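Local coordinates for endolysin (Clostridium phage phiCD27, PDB 3QAY), which probably hydrolyses the amide bond joining N-acetylmuramic acid to L-alanine in Clostridium difficile peptidoglycan, as the zinc-dependent catalytic domain of a phage lysin, at residues 25-28 with 29-33; 104-107 with 108-112; 66-69 with 70-74; 58-61 with 62-66. All coordinates share one frame; numbering follows the deposited sequence.

In the fold
All four contacts are local. They come along the chain in the order 1, 4, 3, 2, in an alpha/beta fold built round a six-stranded mixed sheet. Contact 1 opens helix 27-44, in the crossover from strand 3-8 to strand 48-52. Contact 4 leads from the loop after strand 48-52 into helix 64-75, and contact 3 continues along it; they share Lys66 and touch through Phe59 and Tyr68, with centres about 12 Å apart. Contact 2, on helix 103-116 between strands 96-100 and 122-127, lies about 29 Å from contact 4, centre to centre, and across the chain's centre from contacts 1 and 4. Contact 1 thus supplies one zinc ligand, with its centre about 23 Å from that of contact 2.

Contact 1 of 4, residues 25-28 with 29-33; sequences VNEY and QYNKS. With ZN (zinc ion), chain E.
Residues 26 to 32 wind into the first turns of helix 27-44, with Tyr30 N bonded to Asn26 O at 3.0 Å, Asn31 N to Glu27 O and Lys32 N to Tyr28 O, while Asn26 occupies the N-cap position. Just before the cap, Val25, still in extended conformation, points its side chain at the helix, CG2 4.1 Å from Tyr30 CB. The amide plane of Gln29 is turned 84° from the Tyr28 ring, and NE2 sits in the ring plane at its edge, 3.8 Å from Tyr28 CD2. A bend at chi2 (-65°) brings the Gln29 amide back to that edge. Lys32 runs fully extended past the same ring, CD 4.2 Å from Tyr28 CE2, and both polar ends reach one acid, Glu56, through a hydrogen bond from Tyr28 OH and a salt bridge from Lys32 NZ. Glu27 turns the other way. Its straight chain carries OE2 to the zinc ion at 2.1 Å, and its carboxylate is also gripped by the backbone N-H groups of Ala21 and Leu86. Together with His10 and His85 it makes up the protein side of the zinc site, with a water among the other ligands, as in zinc-dependent N-acetylmuramoyl-L-alanine amidases.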
loop_
_atom_site.group_PDB
_atom_site.type_symbol
_atom_site.label_atom_id
_atom_site.label_comp_id
_atom_site.label_asym_id
_atom_site.label_seq_id
_atom_site.Cartn_x
_atom_site.Cartn_y
_atom_site.Cartn_z
ATOM N N VAL A 25 6.279 0.195 14.827
ATOM C CA VAL A 25 6.900 0.914 13.721
ATOM C C VAL A 25 5.938 2.003 13.250
ATOM O O VAL A 25 4.720 1.860 13.378
ATOM C CB VAL A 25 7.245 -0.038 12.548
ATOM C CG1 VAL A 25 5.973 -0.635 11.941
ATOM C CG2 VAL A 25 8.101 0.686 11.492
ATOM N N ASN A 26 6.478 3.106 12.736
ATOM C CA ASN A 26 5.627 4.145 12.174
ATOM C C ASN A 26 5.158 3.710 10.795
ATOM O O ASN A 26 5.964 3.285 9.966
ATOM C CB ASN A 26 6.352 5.490 12.103
ATOM C CG ASN A 26 5.422 6.626 11.731
ATOM O OD1 ASN A 26 4.737 7.207 12.589
ATOM N ND2 ASN A 26 5.391 6.955 10.452
ATOM N N GLU A 27 3.854 3.807 10.559
ATOM C CA GLU A 27 3.255 3.364 9.305
ATOM C C GLU A 27 3.812 4.143 8.116
ATOM O O GLU A 27 4.281 3.548 7.149
ATOM C CB GLU A 27 1.735 3.508 9.367
ATOM C CG GLU A 27 1.039 3.378 8.032
ATOM C CD GLU A 27 -0.460 3.541 8.121
ATOM O OE1 GLU A 27 -0.981 3.909 9.198
ATOM O OE2 GLU A 27 -1.121 3.309 7.091
ATOM N N TYR A 28 3.754 5.470 8.195
ATOM C CA TYR A 28 4.219 6.322 7.097
ATOM C C TYR A 28 5.673 6.041 6.731
ATOM O O TYR A 28 5.992 5.854 5.553
ATOM C CB TYR A 28 4.037 7.799 7.446
ATOM C CG TYR A 28 4.676 8.754 6.464
ATOM C CD1 TYR A 28 4.034 9.103 5.279
ATOM C CD2 TYR A 28 5.920 9.320 6.727
ATOM C CE1 TYR A 28 4.618 9.995 4.379
ATOM C CE2 TYR A 28 6.512 10.199 5.834
ATOM C CZ TYR A 28 5.860 10.534 4.666
ATOM O OH TYR A 28 6.451 11.412 3.782
ATOM N N GLN A 29 6.542 6.000 7.742
ATOM C CA GLN A 29 7.972 5.777 7.532
ATOM C C GLN A 29 8.233 4.404 6.907
ATOM O O GLN A 29 9.014 4.308 5.961
ATOM C CB GLN A 29 8.767 5.916 8.840
ATOM C CG GLN A 29 8.758 7.326 9.467
ATOM C CD GLN A 29 9.443 8.393 8.607
ATOM O OE1 GLN A 29 10.316 8.091 7.785
ATOM N NE2 GLN A 29 9.038 9.646 8.790
ATOM N N TYR A 30 7.588 3.351 7.421
ATOM C CA TYR A 30 7.759 2.009 6.836
ATOM C C TYR A 30 7.407 2.019 5.351
ATOM O O TYR A 30 8.195 1.580 4.511
ATOM C CB TYR A 30 6.918 0.939 7.551
ATOM C CG TYR A 30 7.157 -0.441 6.960
ATOM C CD1 TYR A 30 8.249 -1.198 7.354
ATOM C CD2 TYR A 30 6.326 -0.956 5.970
ATOM C CE1 TYR A 30 8.495 -2.446 6.808
ATOM C CE2 TYR A 30 6.564 -2.206 5.408
ATOM C CZ TYR A 30 7.649 -2.944 5.833
ATOM O OH TYR A 30 7.900 -4.179 5.286
ATOM N N ASN A 31 6.228 2.542 5.032
ATOM C CA ASN A 31 5.744 2.548 3.653
ATOM C C ASN A 31 6.515 3.501 2.733
ATOM O O ASN A 31 6.644 3.239 1.540
ATOM C CB ASN A 31 4.233 2.823 3.621
ATOM C CG ASN A 31 3.414 1.645 4.154
ATOM O OD1 ASN A 31 2.473 1.824 4.934
ATOM N ND2 ASN A 31 3.772 0.441 3.740
ATOM N N LYS A 32 7.051 4.583 3.291
ATOM C CA LYS A 32 8.000 5.435 2.568
ATOM C C LYS A 32 9.241 4.623 2.145
ATOM O O LYS A 32 9.786 4.827 1.057
ATOM C CB LYS A 32 8.393 6.644 3.435
ATOM C CG LYS A 32 9.495 7.529 2.866
ATOM C CD LYS A 32 9.816 8.694 3.794
ATOM C CE LYS A 32 10.847 9.636 3.173
ATOM N NZ LYS A 32 11.155 10.787 4.071
ATOM N N SER A 33 9.673 3.708 3.009
ATOM C CA SER A 33 10.803 2.817 2.717
ATOM C C SER A 33 10.443 1.674 1.767
ATOM O O SER A 33 11.221 1.347 0.884
ATOM C CB SER A 33 11.391 2.241 4.012
ATOM O OG SER A 33 12.088 3.237 4.733
HETATM ZN ZN ZN E . -3.073 3.995 6.846
HETATM O O HOH W 1 -5.310 4.934 6.759
#

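Contact 2 of 4, residues 104-107 with 108-112; sequences KGLE and YATRI
Arg111 curls back over the preceding turn of helix 103-116 and lays one face of its guanidinium toward Glu107 O, which stands 3.7 Å above the guanidinium plane and off toward its rim. The bend at chi3 (-53°) makes this fold possible, bringing NH1 within 3.9 Å of Glu107 CB. The Glu107 chain leaves in another direction, and its OE2 stays 4.3 Å from Arg111 NH1, beyond a salt bridge. One turn earlier, Tyr108 presents the edge of its ring to Gly105 CA, with CD2 3.6 Å from Lys104 O. Leu106 and Thr110 cross on a further flank: the methyl CD1 of Leu106 approaches Thr110 OG1 to 3.5 Å, and the hydroxyl itself lies 3.0 Å from Leu106 O, the oxygen that accepts from Thr110 N. Ala109, bonded through its N to Gly105 O at 2.9 Å, turns its methyl to strands 96-100 and 122-127. Two guanidinium nitrogens reach helix 152-175, NE bonding Gly173 O and NH2 Val174 O. Arg111 therefore joins two helices through neutral carbonyl oxygens, and any pull between it and Glu107 is probably a modest electrostatic one, short of a salt bridge.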
loop_
_atom_site.group_PDB
_atom_site.type_symbol
_atom_site.label_atom_id
_atom_site.label_comp_id
_atom_site.label_asym_id
_atom_site.label_seq_id
_atom_site.Cartn_x
_atom_site.Cartn_y
_atom_site.Cartn_z
ATOM N N LYS A 104 -12.572 -5.965 -10.800
ATOM C CA LYS A 104 -11.192 -6.054 -11.284
ATOM C C LYS A 104 -10.220 -5.914 -10.124
ATOM O O LYS A 104 -9.261 -6.677 -10.008
ATOM C CB LYS A 104 -10.913 -4.983 -12.342
ATOM C CG LYS A 104 -11.592 -5.256 -13.680
ATOM C CD LYS A 104 -11.301 -4.163 -14.696
ATOM C CE LYS A 104 -11.948 -4.465 -16.039
ATOM N NZ LYS A 104 -13.437 -4.349 -15.973
ATOM N N GLY A 105 -10.487 -4.933 -9.270
ATOM C CA GLY A 105 -9.734 -4.735 -8.045
ATOM C C GLY A 105 -9.771 -5.938 -7.123
ATOM O O GLY A 105 -8.769 -6.269 -6.511
ATOM N N LEU A 106 -10.929 -6.589 -7.028
ATOM C CA LEU A 106 -11.064 -7.828 -6.254
ATOM C C LEU A 106 -10.087 -8.923 -6.709
ATOM O O LEU A 106 -9.525 -9.628 -5.872
ATOM C CB LEU A 106 -12.504 -8.346 -6.318
ATOM C CG LEU A 106 -12.800 -9.719 -5.702
ATOM C CD1 LEU A 106 -12.504 -9.748 -4.206
ATOM C CD2 LEU A 106 -14.245 -10.105 -5.979
ATOM N N GLU A 107 -9.874 -9.062 -8.020
ATOM C CA GLU A 107 -8.944 -10.076 -8.532
ATOM C C GLU A 107 -7.542 -9.856 -7.979
ATOM O O GLU A 107 -6.929 -10.777 -7.429
ATOM C CB GLU A 107 -8.876 -10.055 -10.057
ATOM C CG GLU A 107 -10.144 -10.473 -10.769
ATOM C CD GLU A 107 -9.914 -10.637 -12.260
ATOM O OE1 GLU A 107 -10.275 -9.726 -13.041
ATOM O OE2 GLU A 107 -9.336 -11.676 -12.644
ATOM N N TYR A 108 -7.037 -8.635 -8.147
ATOM C CA TYR A 108 -5.753 -8.235 -7.567
ATOM C C TYR A 108 -5.731 -8.465 -6.057
ATOM O O TYR A 108 -4.817 -9.110 -5.533
ATOM C CB TYR A 108 -5.469 -6.753 -7.847
ATOM C CG TYR A 108 -5.141 -6.414 -9.287
ATOM C CD1 TYR A 108 -4.079 -7.031 -9.950
ATOM C CD2 TYR A 108 -5.865 -5.451 -9.979
ATOM C CE1 TYR A 108 -3.765 -6.708 -11.267
ATOM C CE2 TYR A 108 -5.561 -5.126 -11.297
ATOM C CZ TYR A 108 -4.511 -5.756 -11.935
ATOM O OH TYR A 108 -4.210 -5.435 -13.242
ATOM N N ALA A 109 -6.742 -7.940 -5.365
ATOM C CA ALA A 109 -6.796 -7.990 -3.897
ATOM C C ALA A 109 -6.663 -9.411 -3.344
ATOM O O ALA A 109 -5.885 -9.647 -2.412
ATOM C CB ALA A 109 -8.075 -7.321 -3.380
ATOM N N THR A 110 -7.388 -10.355 -3.938
ATOM C CA THR A 110 -7.400 -11.748 -3.473
ATOM C C THR A 110 -6.031 -12.412 -3.627
ATOM O O THR A 110 -5.559 -13.103 -2.726
ATOM C CB THR A 110 -8.461 -12.573 -4.235
ATOM O OG1 THR A 110 -9.755 -11.979 -4.041
ATOM C CG2 THR A 110 -8.491 -14.015 -3.744
ATOM N N ARG A 111 -5.390 -12.182 -4.766
ATOM C CA ARG A 111 -4.079 -12.757 -5.021
ATOM C C ARG A 111 -3.011 -12.156 -4.102
ATOM O O ARG A 111 -2.187 -12.885 -3.560
ATOM C CB ARG A 111 -3.693 -12.597 -6.493
ATOM C CG ARG A 111 -4.570 -13.405 -7.453
ATOM C CD ARG A 111 -3.941 -13.493 -8.845
ATOM N NE ARG A 111 -3.602 -12.168 -9.379
ATOM C CZ ARG A 111 -4.339 -11.464 -10.240
ATOM N NH1 ARG A 111 -5.491 -11.936 -10.715
ATOM N NH2 ARG A 111 -3.910 -10.272 -10.642
ATOM N N ILE A 112 -3.037 -10.840 -3.912
ATOM C CA ILE A 112 -2.130 -10.187 -2.962
ATOM C C ILE A 112 -2.317 -10.779 -1.563
ATOM O O ILE A 112 -1.350 -11.145 -0.893
ATOM C CB ILE A 112 -2.362 -8.671 -2.891
ATOM C CG1 ILE A 112 -1.948 -7.997 -4.199
ATOM C CG2 ILE A 112 -1.577 -8.069 -1.737
ATOM C CD1 ILE A 112 -2.482 -6.606 -4.350
#

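Contact 3 of 4, residues 66-69 with 70-74; sequences KSYK and IPRVN
Arg72 reaches back one helical turn to lie flat on Tyr68, and its side chain can be followed atom by atom. CB, 3.6 Å from Lys69 O, starts the chain over the exposed side of helix 64-75. CG, turned anti to its own carbonyl carbon (chi1 -70°), comes within 3.7 Å of Tyr68 O. CD rises over one face of the Tyr68 ring, toward its rim, and makes a CH-pi contact 4.0 Å from the centroid. NE passes over the CE1 and CZ end of the ring. CZ settles 3.3 Å from Tyr68 CE1, which sits under the middle of the guanidinium, and the two planes are only 17° apart. At the tip, NH2 stays near CE1, whereas NH1 turns down to the backbone and donates to Tyr68 O at 3.2 Å, in the carbonyl plane and on a lone pair. That oxygen is 4.1 Å from Arg72 N, its usual helical partner, consistent with the kink at Pro71, which offers Ser67 O no N-H but its CD, at 3.1 Å. On another side of the helix, Lys69 carries its amine to Glu83 in a salt bridge. The Arg72 head thus does double duty: its cation lies on an aromatic face, a stack likely strengthened by charge, and its in-plane N-H serves a carbonyl that the kinked backbone leaves beyond bonding distance of the Arg72 backbone N-H.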
loop_
_atom_site.group_PDB
_atom_site.type_symbol
_atom_site.label_atom_id
_atom_site.label_comp_id
_atom_site.label_asym_id
_atom_site.label_seq_id
_atom_site.Cartn_x
_atom_site.Cartn_y
_atom_site.Cartn_z
ATOM N N LYS A 66 -5.554 14.108 -0.126
ATOM C CA LYS A 66 -6.446 13.856 -1.257
ATOM C C LYS A 66 -6.157 14.810 -2.418
ATOM O O LYS A 66 -5.944 14.372 -3.548
ATOM C CB LYS A 66 -7.909 13.996 -0.813
ATOM C CG LYS A 66 -8.938 13.767 -1.917
ATOM C CD LYS A 66 -10.358 13.768 -1.366
ATOM C CE LYS A 66 -11.367 13.489 -2.465
ATOM N NZ LYS A 66 -12.756 13.380 -1.950
ATOM N N SER A 67 -6.141 16.109 -2.123
ATOM C CA SER A 67 -5.913 17.149 -3.129
ATOM C C SER A 67 -4.575 16.995 -3.840
ATOM O O SER A 67 -4.452 17.343 -5.011
ATOM C CB SER A 67 -5.971 18.537 -2.484
ATOM O OG SER A 67 -7.056 18.639 -1.587
ATOM N N TYR A 68 -3.572 16.484 -3.127
ATOM C CA TYR A 68 -2.264 16.234 -3.722
ATOM C C TYR A 68 -2.268 14.968 -4.583
ATOM O O TYR A 68 -1.813 14.994 -5.723
ATOM C CB TYR A 68 -1.190 16.118 -2.636
ATOM C CG TYR A 68 0.200 15.877 -3.181
ATOM C CD1 TYR A 68 0.952 16.920 -3.715
ATOM C CD2 TYR A 68 0.761 14.604 -3.171
ATOM C CE1 TYR A 68 2.226 16.700 -4.218
ATOM C CE2 TYR A 68 2.032 14.375 -3.673
ATOM C CZ TYR A 68 2.753 15.420 -4.202
ATOM O OH TYR A 68 4.013 15.186 -4.691
ATOM N N LYS A 69 -2.775 13.869 -4.031
ATOM C CA LYS A 69 -2.667 12.559 -4.685
ATOM C C LYS A 69 -3.562 12.408 -5.919
ATOM O O LYS A 69 -3.085 12.017 -6.980
ATOM C CB LYS A 69 -2.937 11.428 -3.686
ATOM C CG LYS A 69 -1.795 11.207 -2.698
ATOM C CD LYS A 69 -2.046 10.032 -1.767
ATOM C CE LYS A 69 -3.266 10.266 -0.881
ATOM N NZ LYS A 69 -3.424 9.236 0.164
ATOM N N ILE A 70 -4.843 12.737 -5.781
ATOM C CA ILE A 70 -5.848 12.453 -6.825
ATOM C C ILE A 70 -5.553 13.010 -8.240
ATOM O O ILE A 70 -5.676 12.272 -9.220
ATOM C CB ILE A 70 -7.272 12.869 -6.355
ATOM C CG1 ILE A 70 -7.777 11.896 -5.281
ATOM C CG2 ILE A 70 -8.266 12.915 -7.529
ATOM C CD1 ILE A 70 -7.812 10.435 -5.725
ATOM N N PRO A 71 -5.177 14.297 -8.356
ATOM C CA PRO A 71 -4.826 14.824 -9.685
ATOM C C PRO A 71 -3.617 14.115 -10.323
ATOM O O PRO A 71 -3.593 13.896 -11.538
ATOM C CB PRO A 71 -4.500 16.303 -9.406
ATOM C CG PRO A 71 -5.186 16.616 -8.107
ATOM C CD PRO A 71 -5.135 15.346 -7.318
ATOM N N ARG A 72 -2.632 13.758 -9.500
ATOM C CA ARG A 72 -1.425 13.078 -9.969
ATOM C C ARG A 72 -1.712 11.632 -10.353
ATOM O O ARG A 72 -1.225 11.150 -11.377
ATOM C CB ARG A 72 -0.317 13.151 -8.907
ATOM C CG ARG A 72 0.234 14.556 -8.758
ATOM C CD ARG A 72 1.205 14.707 -7.594
ATOM N NE ARG A 72 1.904 15.992 -7.678
ATOM C CZ ARG A 72 1.372 17.177 -7.375
ATOM N NH1 ARG A 72 0.118 17.278 -6.939
ATOM N NH2 ARG A 72 2.106 18.281 -7.503
ATOM N N VAL A 73 -2.503 10.939 -9.537
ATOM C CA VAL A 73 -2.972 9.602 -9.900
ATOM C C VAL A 73 -3.736 9.633 -11.235
ATOM O O VAL A 73 -3.526 8.786 -12.111
ATOM C CB VAL A 73 -3.870 8.990 -8.796
ATOM C CG1 VAL A 73 -4.555 7.727 -9.298
ATOM C CG2 VAL A 73 -3.052 8.681 -7.550
ATOM N N ASN A 74 -4.598 10.630 -11.402
ATOM C CA ASN A 74 -5.473 10.689 -12.565
ATOM C C ASN A 74 -4.869 11.317 -13.824
ATOM O O ASN A 74 -5.492 11.270 -14.893
ATOM C CB ASN A 74 -6.775 11.399 -12.183
ATOM C CG ASN A 74 -7.621 10.574 -11.229
ATOM O OD1 ASN A 74 -7.579 9.337 -11.255
ATOM N ND2 ASN A 74 -8.390 11.251 -10.380
#

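Contact 4 of 4, residues 58-61 with 62-66; sequences QFKT and KNEEK
Glu64 and Thr61 form a capping box at the start of helix 64-75, spanning a type I beta turn from Thr61 to Glu64. At its centre, Glu64 OE2 takes two backbone donors, Lys60 N at 2.7 Å and Thr61 N at 3.3 Å. Both arrive from the same face of the carboxylate, well out of its plane, and together they probably restrain the group. In return, Thr61 OG1 accepts from Asn63 N at 3.2 Å; with chi1 at 72° the hydroxyl lies between the backbone N and carbonyl carbon, turned toward the N-H of Asn63 in the turn that follows. Glu64 N closes the turn on Thr61 O, 3.3 Å away and above the carbonyl plane. The stem of Glu64 rests on an aromatic floor: its CB stands over one face of the Phe59 ring, 3.7 Å from the centroid and 19° off the normal, the two side chains running antiparallel alongside each other. Glu65 CG comes to 4.0 Å from Phe59 CE2, its chain lying roughly perpendicular to that of Phe59. Further out, Phe59 is set by Leu13 and Cys54 of neighbouring loops and by a backbone bond with Lys14, while Glu65 OE2 receives Ser11 and Thr19 hydroxyls. The other carboxylate oxygen, Glu64 OE1, accepts from a water at 2.8 Å, and the same water donates to Gln58 O at 3.3 Å.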
loop_
_atom_site.group_PDB
_atom_site.type_symbol
_atom_site.label_atom_id
_atom_site.label_comp_id
_atom_site.label_asym_id
_atom_site.label_seq_id
_atom_site.Cartn_x
_atom_site.Cartn_y
_atom_site.Cartn_z
ATOM N N GLN A 58 4.554 20.343 4.629
ATOM C CA GLN A 58 3.929 21.301 3.722
ATOM C C GLN A 58 2.466 21.520 4.100
ATOM O O GLN A 58 2.013 22.660 4.194
ATOM C CB GLN A 58 4.033 20.800 2.276
ATOM C CG GLN A 58 3.578 21.805 1.218
ATOM C CD GLN A 58 3.638 21.245 -0.200
ATOM O OE1 GLN A 58 4.706 20.889 -0.698
ATOM N NE2 GLN A 58 2.488 21.186 -0.859
ATOM N N PHE A 59 1.743 20.425 4.331
ATOM C CA PHE A 59 0.294 20.467 4.563
ATOM C C PHE A 59 -0.107 21.038 5.916
ATOM O O PHE A 59 0.501 20.722 6.941
ATOM C CB PHE A 59 -0.321 19.062 4.463
ATOM C CG PHE A 59 -0.117 18.382 3.136
ATOM C CD1 PHE A 59 0.165 19.102 1.978
ATOM C CD2 PHE A 59 -0.238 16.998 3.048
ATOM C CE1 PHE A 59 0.339 18.448 0.763
ATOM C CE2 PHE A 59 -0.068 16.344 1.837
ATOM C CZ PHE A 59 0.218 17.069 0.694
ATOM N N LYS A 60 -1.158 21.854 5.901
ATOM C CA LYS A 60 -1.784 22.370 7.116
ATOM C C LYS A 60 -2.655 21.296 7.768
ATOM O O LYS A 60 -2.632 21.130 8.988
ATOM C CB LYS A 60 -2.635 23.609 6.799
ATOM C CG LYS A 60 -1.844 24.781 6.204
ATOM C CD LYS A 60 -2.693 26.054 6.110
ATOM C CE LYS A 60 -1.842 27.301 5.840
ATOM N NZ LYS A 60 -2.627 28.567 5.981
ATOM N N THR A 61 -3.424 20.572 6.953
ATOM C CA THR A 61 -4.263 19.476 7.449
ATOM C C THR A 61 -4.111 18.227 6.591
ATOM O O THR A 61 -3.586 18.288 5.477
ATOM C CB THR A 61 -5.764 19.859 7.480
ATOM O OG1 THR A 61 -6.283 19.923 6.142
ATOM C CG2 THR A 61 -5.968 21.196 8.174
ATOM N N LYS A 62 -4.595 17.101 7.115
ATOM C CA LYS A 62 -4.623 15.843 6.367
ATOM C C LYS A 62 -5.509 15.921 5.114
ATOM O O LYS A 62 -5.387 15.096 4.213
ATOM C CB LYS A 62 -5.090 14.682 7.259
ATOM C CG LYS A 62 -6.556 14.750 7.682
ATOM C CD LYS A 62 -7.038 13.415 8.243
ATOM C CE LYS A 62 -8.561 13.372 8.344
ATOM N NZ LYS A 62 -9.045 12.285 9.250
ATOM N N ASN A 63 -6.397 16.909 5.058
ATOM C CA ASN A 63 -7.287 17.067 3.908
ATOM C C ASN A 63 -6.528 17.293 2.603
ATOM O O ASN A 63 -7.027 16.959 1.528
ATOM C CB ASN A 63 -8.289 18.202 4.153
ATOM C CG ASN A 63 -9.241 17.901 5.302
ATOM O OD1 ASN A 63 -9.427 18.721 6.203
ATOM N ND2 ASN A 63 -9.840 16.712 5.280
ATOM N N GLU A 64 -5.310 17.826 2.703
ATOM C CA GLU A 64 -4.478 18.082 1.526
ATOM C C GLU A 64 -3.858 16.812 0.894
ATOM O O GLU A 64 -3.317 16.877 -0.209
ATOM C CB GLU A 64 -3.399 19.112 1.869
ATOM C CG GLU A 64 -3.970 20.488 2.243
ATOM C CD GLU A 64 -2.929 21.433 2.825
ATOM O OE1 GLU A 64 -1.942 21.747 2.131
ATOM O OE2 GLU A 64 -3.116 21.877 3.980
ATOM N N GLU A 65 -3.945 15.669 1.577
ATOM C CA GLU A 65 -3.434 14.404 1.028
ATOM C C GLU A 65 -4.231 13.995 -0.219
ATOM O O GLU A 65 -3.656 13.598 -1.241
ATOM C CB GLU A 65 -3.472 13.290 2.086
ATOM C CG GLU A 65 -2.533 13.521 3.274
ATOM C CD GLU A 65 -2.753 12.537 4.433
ATOM O OE1 GLU A 65 -3.529 11.568 4.287
ATOM O OE2 GLU A 65 -2.141 12.743 5.501
ATOM N N LYS A 66 -5.554 14.108 -0.126
ATOM C CA LYS A 66 -6.446 13.856 -1.257
ATOM C C LYS A 66 -6.157 14.810 -2.418
ATOM O O LYS A 66 -5.944 14.372 -3.548
ATOM C CB LYS A 66 -7.909 13.996 -0.813
ATOM C CG LYS A 66 -8.938 13.767 -1.917
ATOM C CD LYS A 66 -10.358 13.768 -1.366
ATOM C CE LYS A 66 -11.367 13.489 -2.465
ATOM N NZ LYS A 66 -12.756 13.380 -1.950
HETATM O O HOH W 2 -0.539 24.090 2.744
#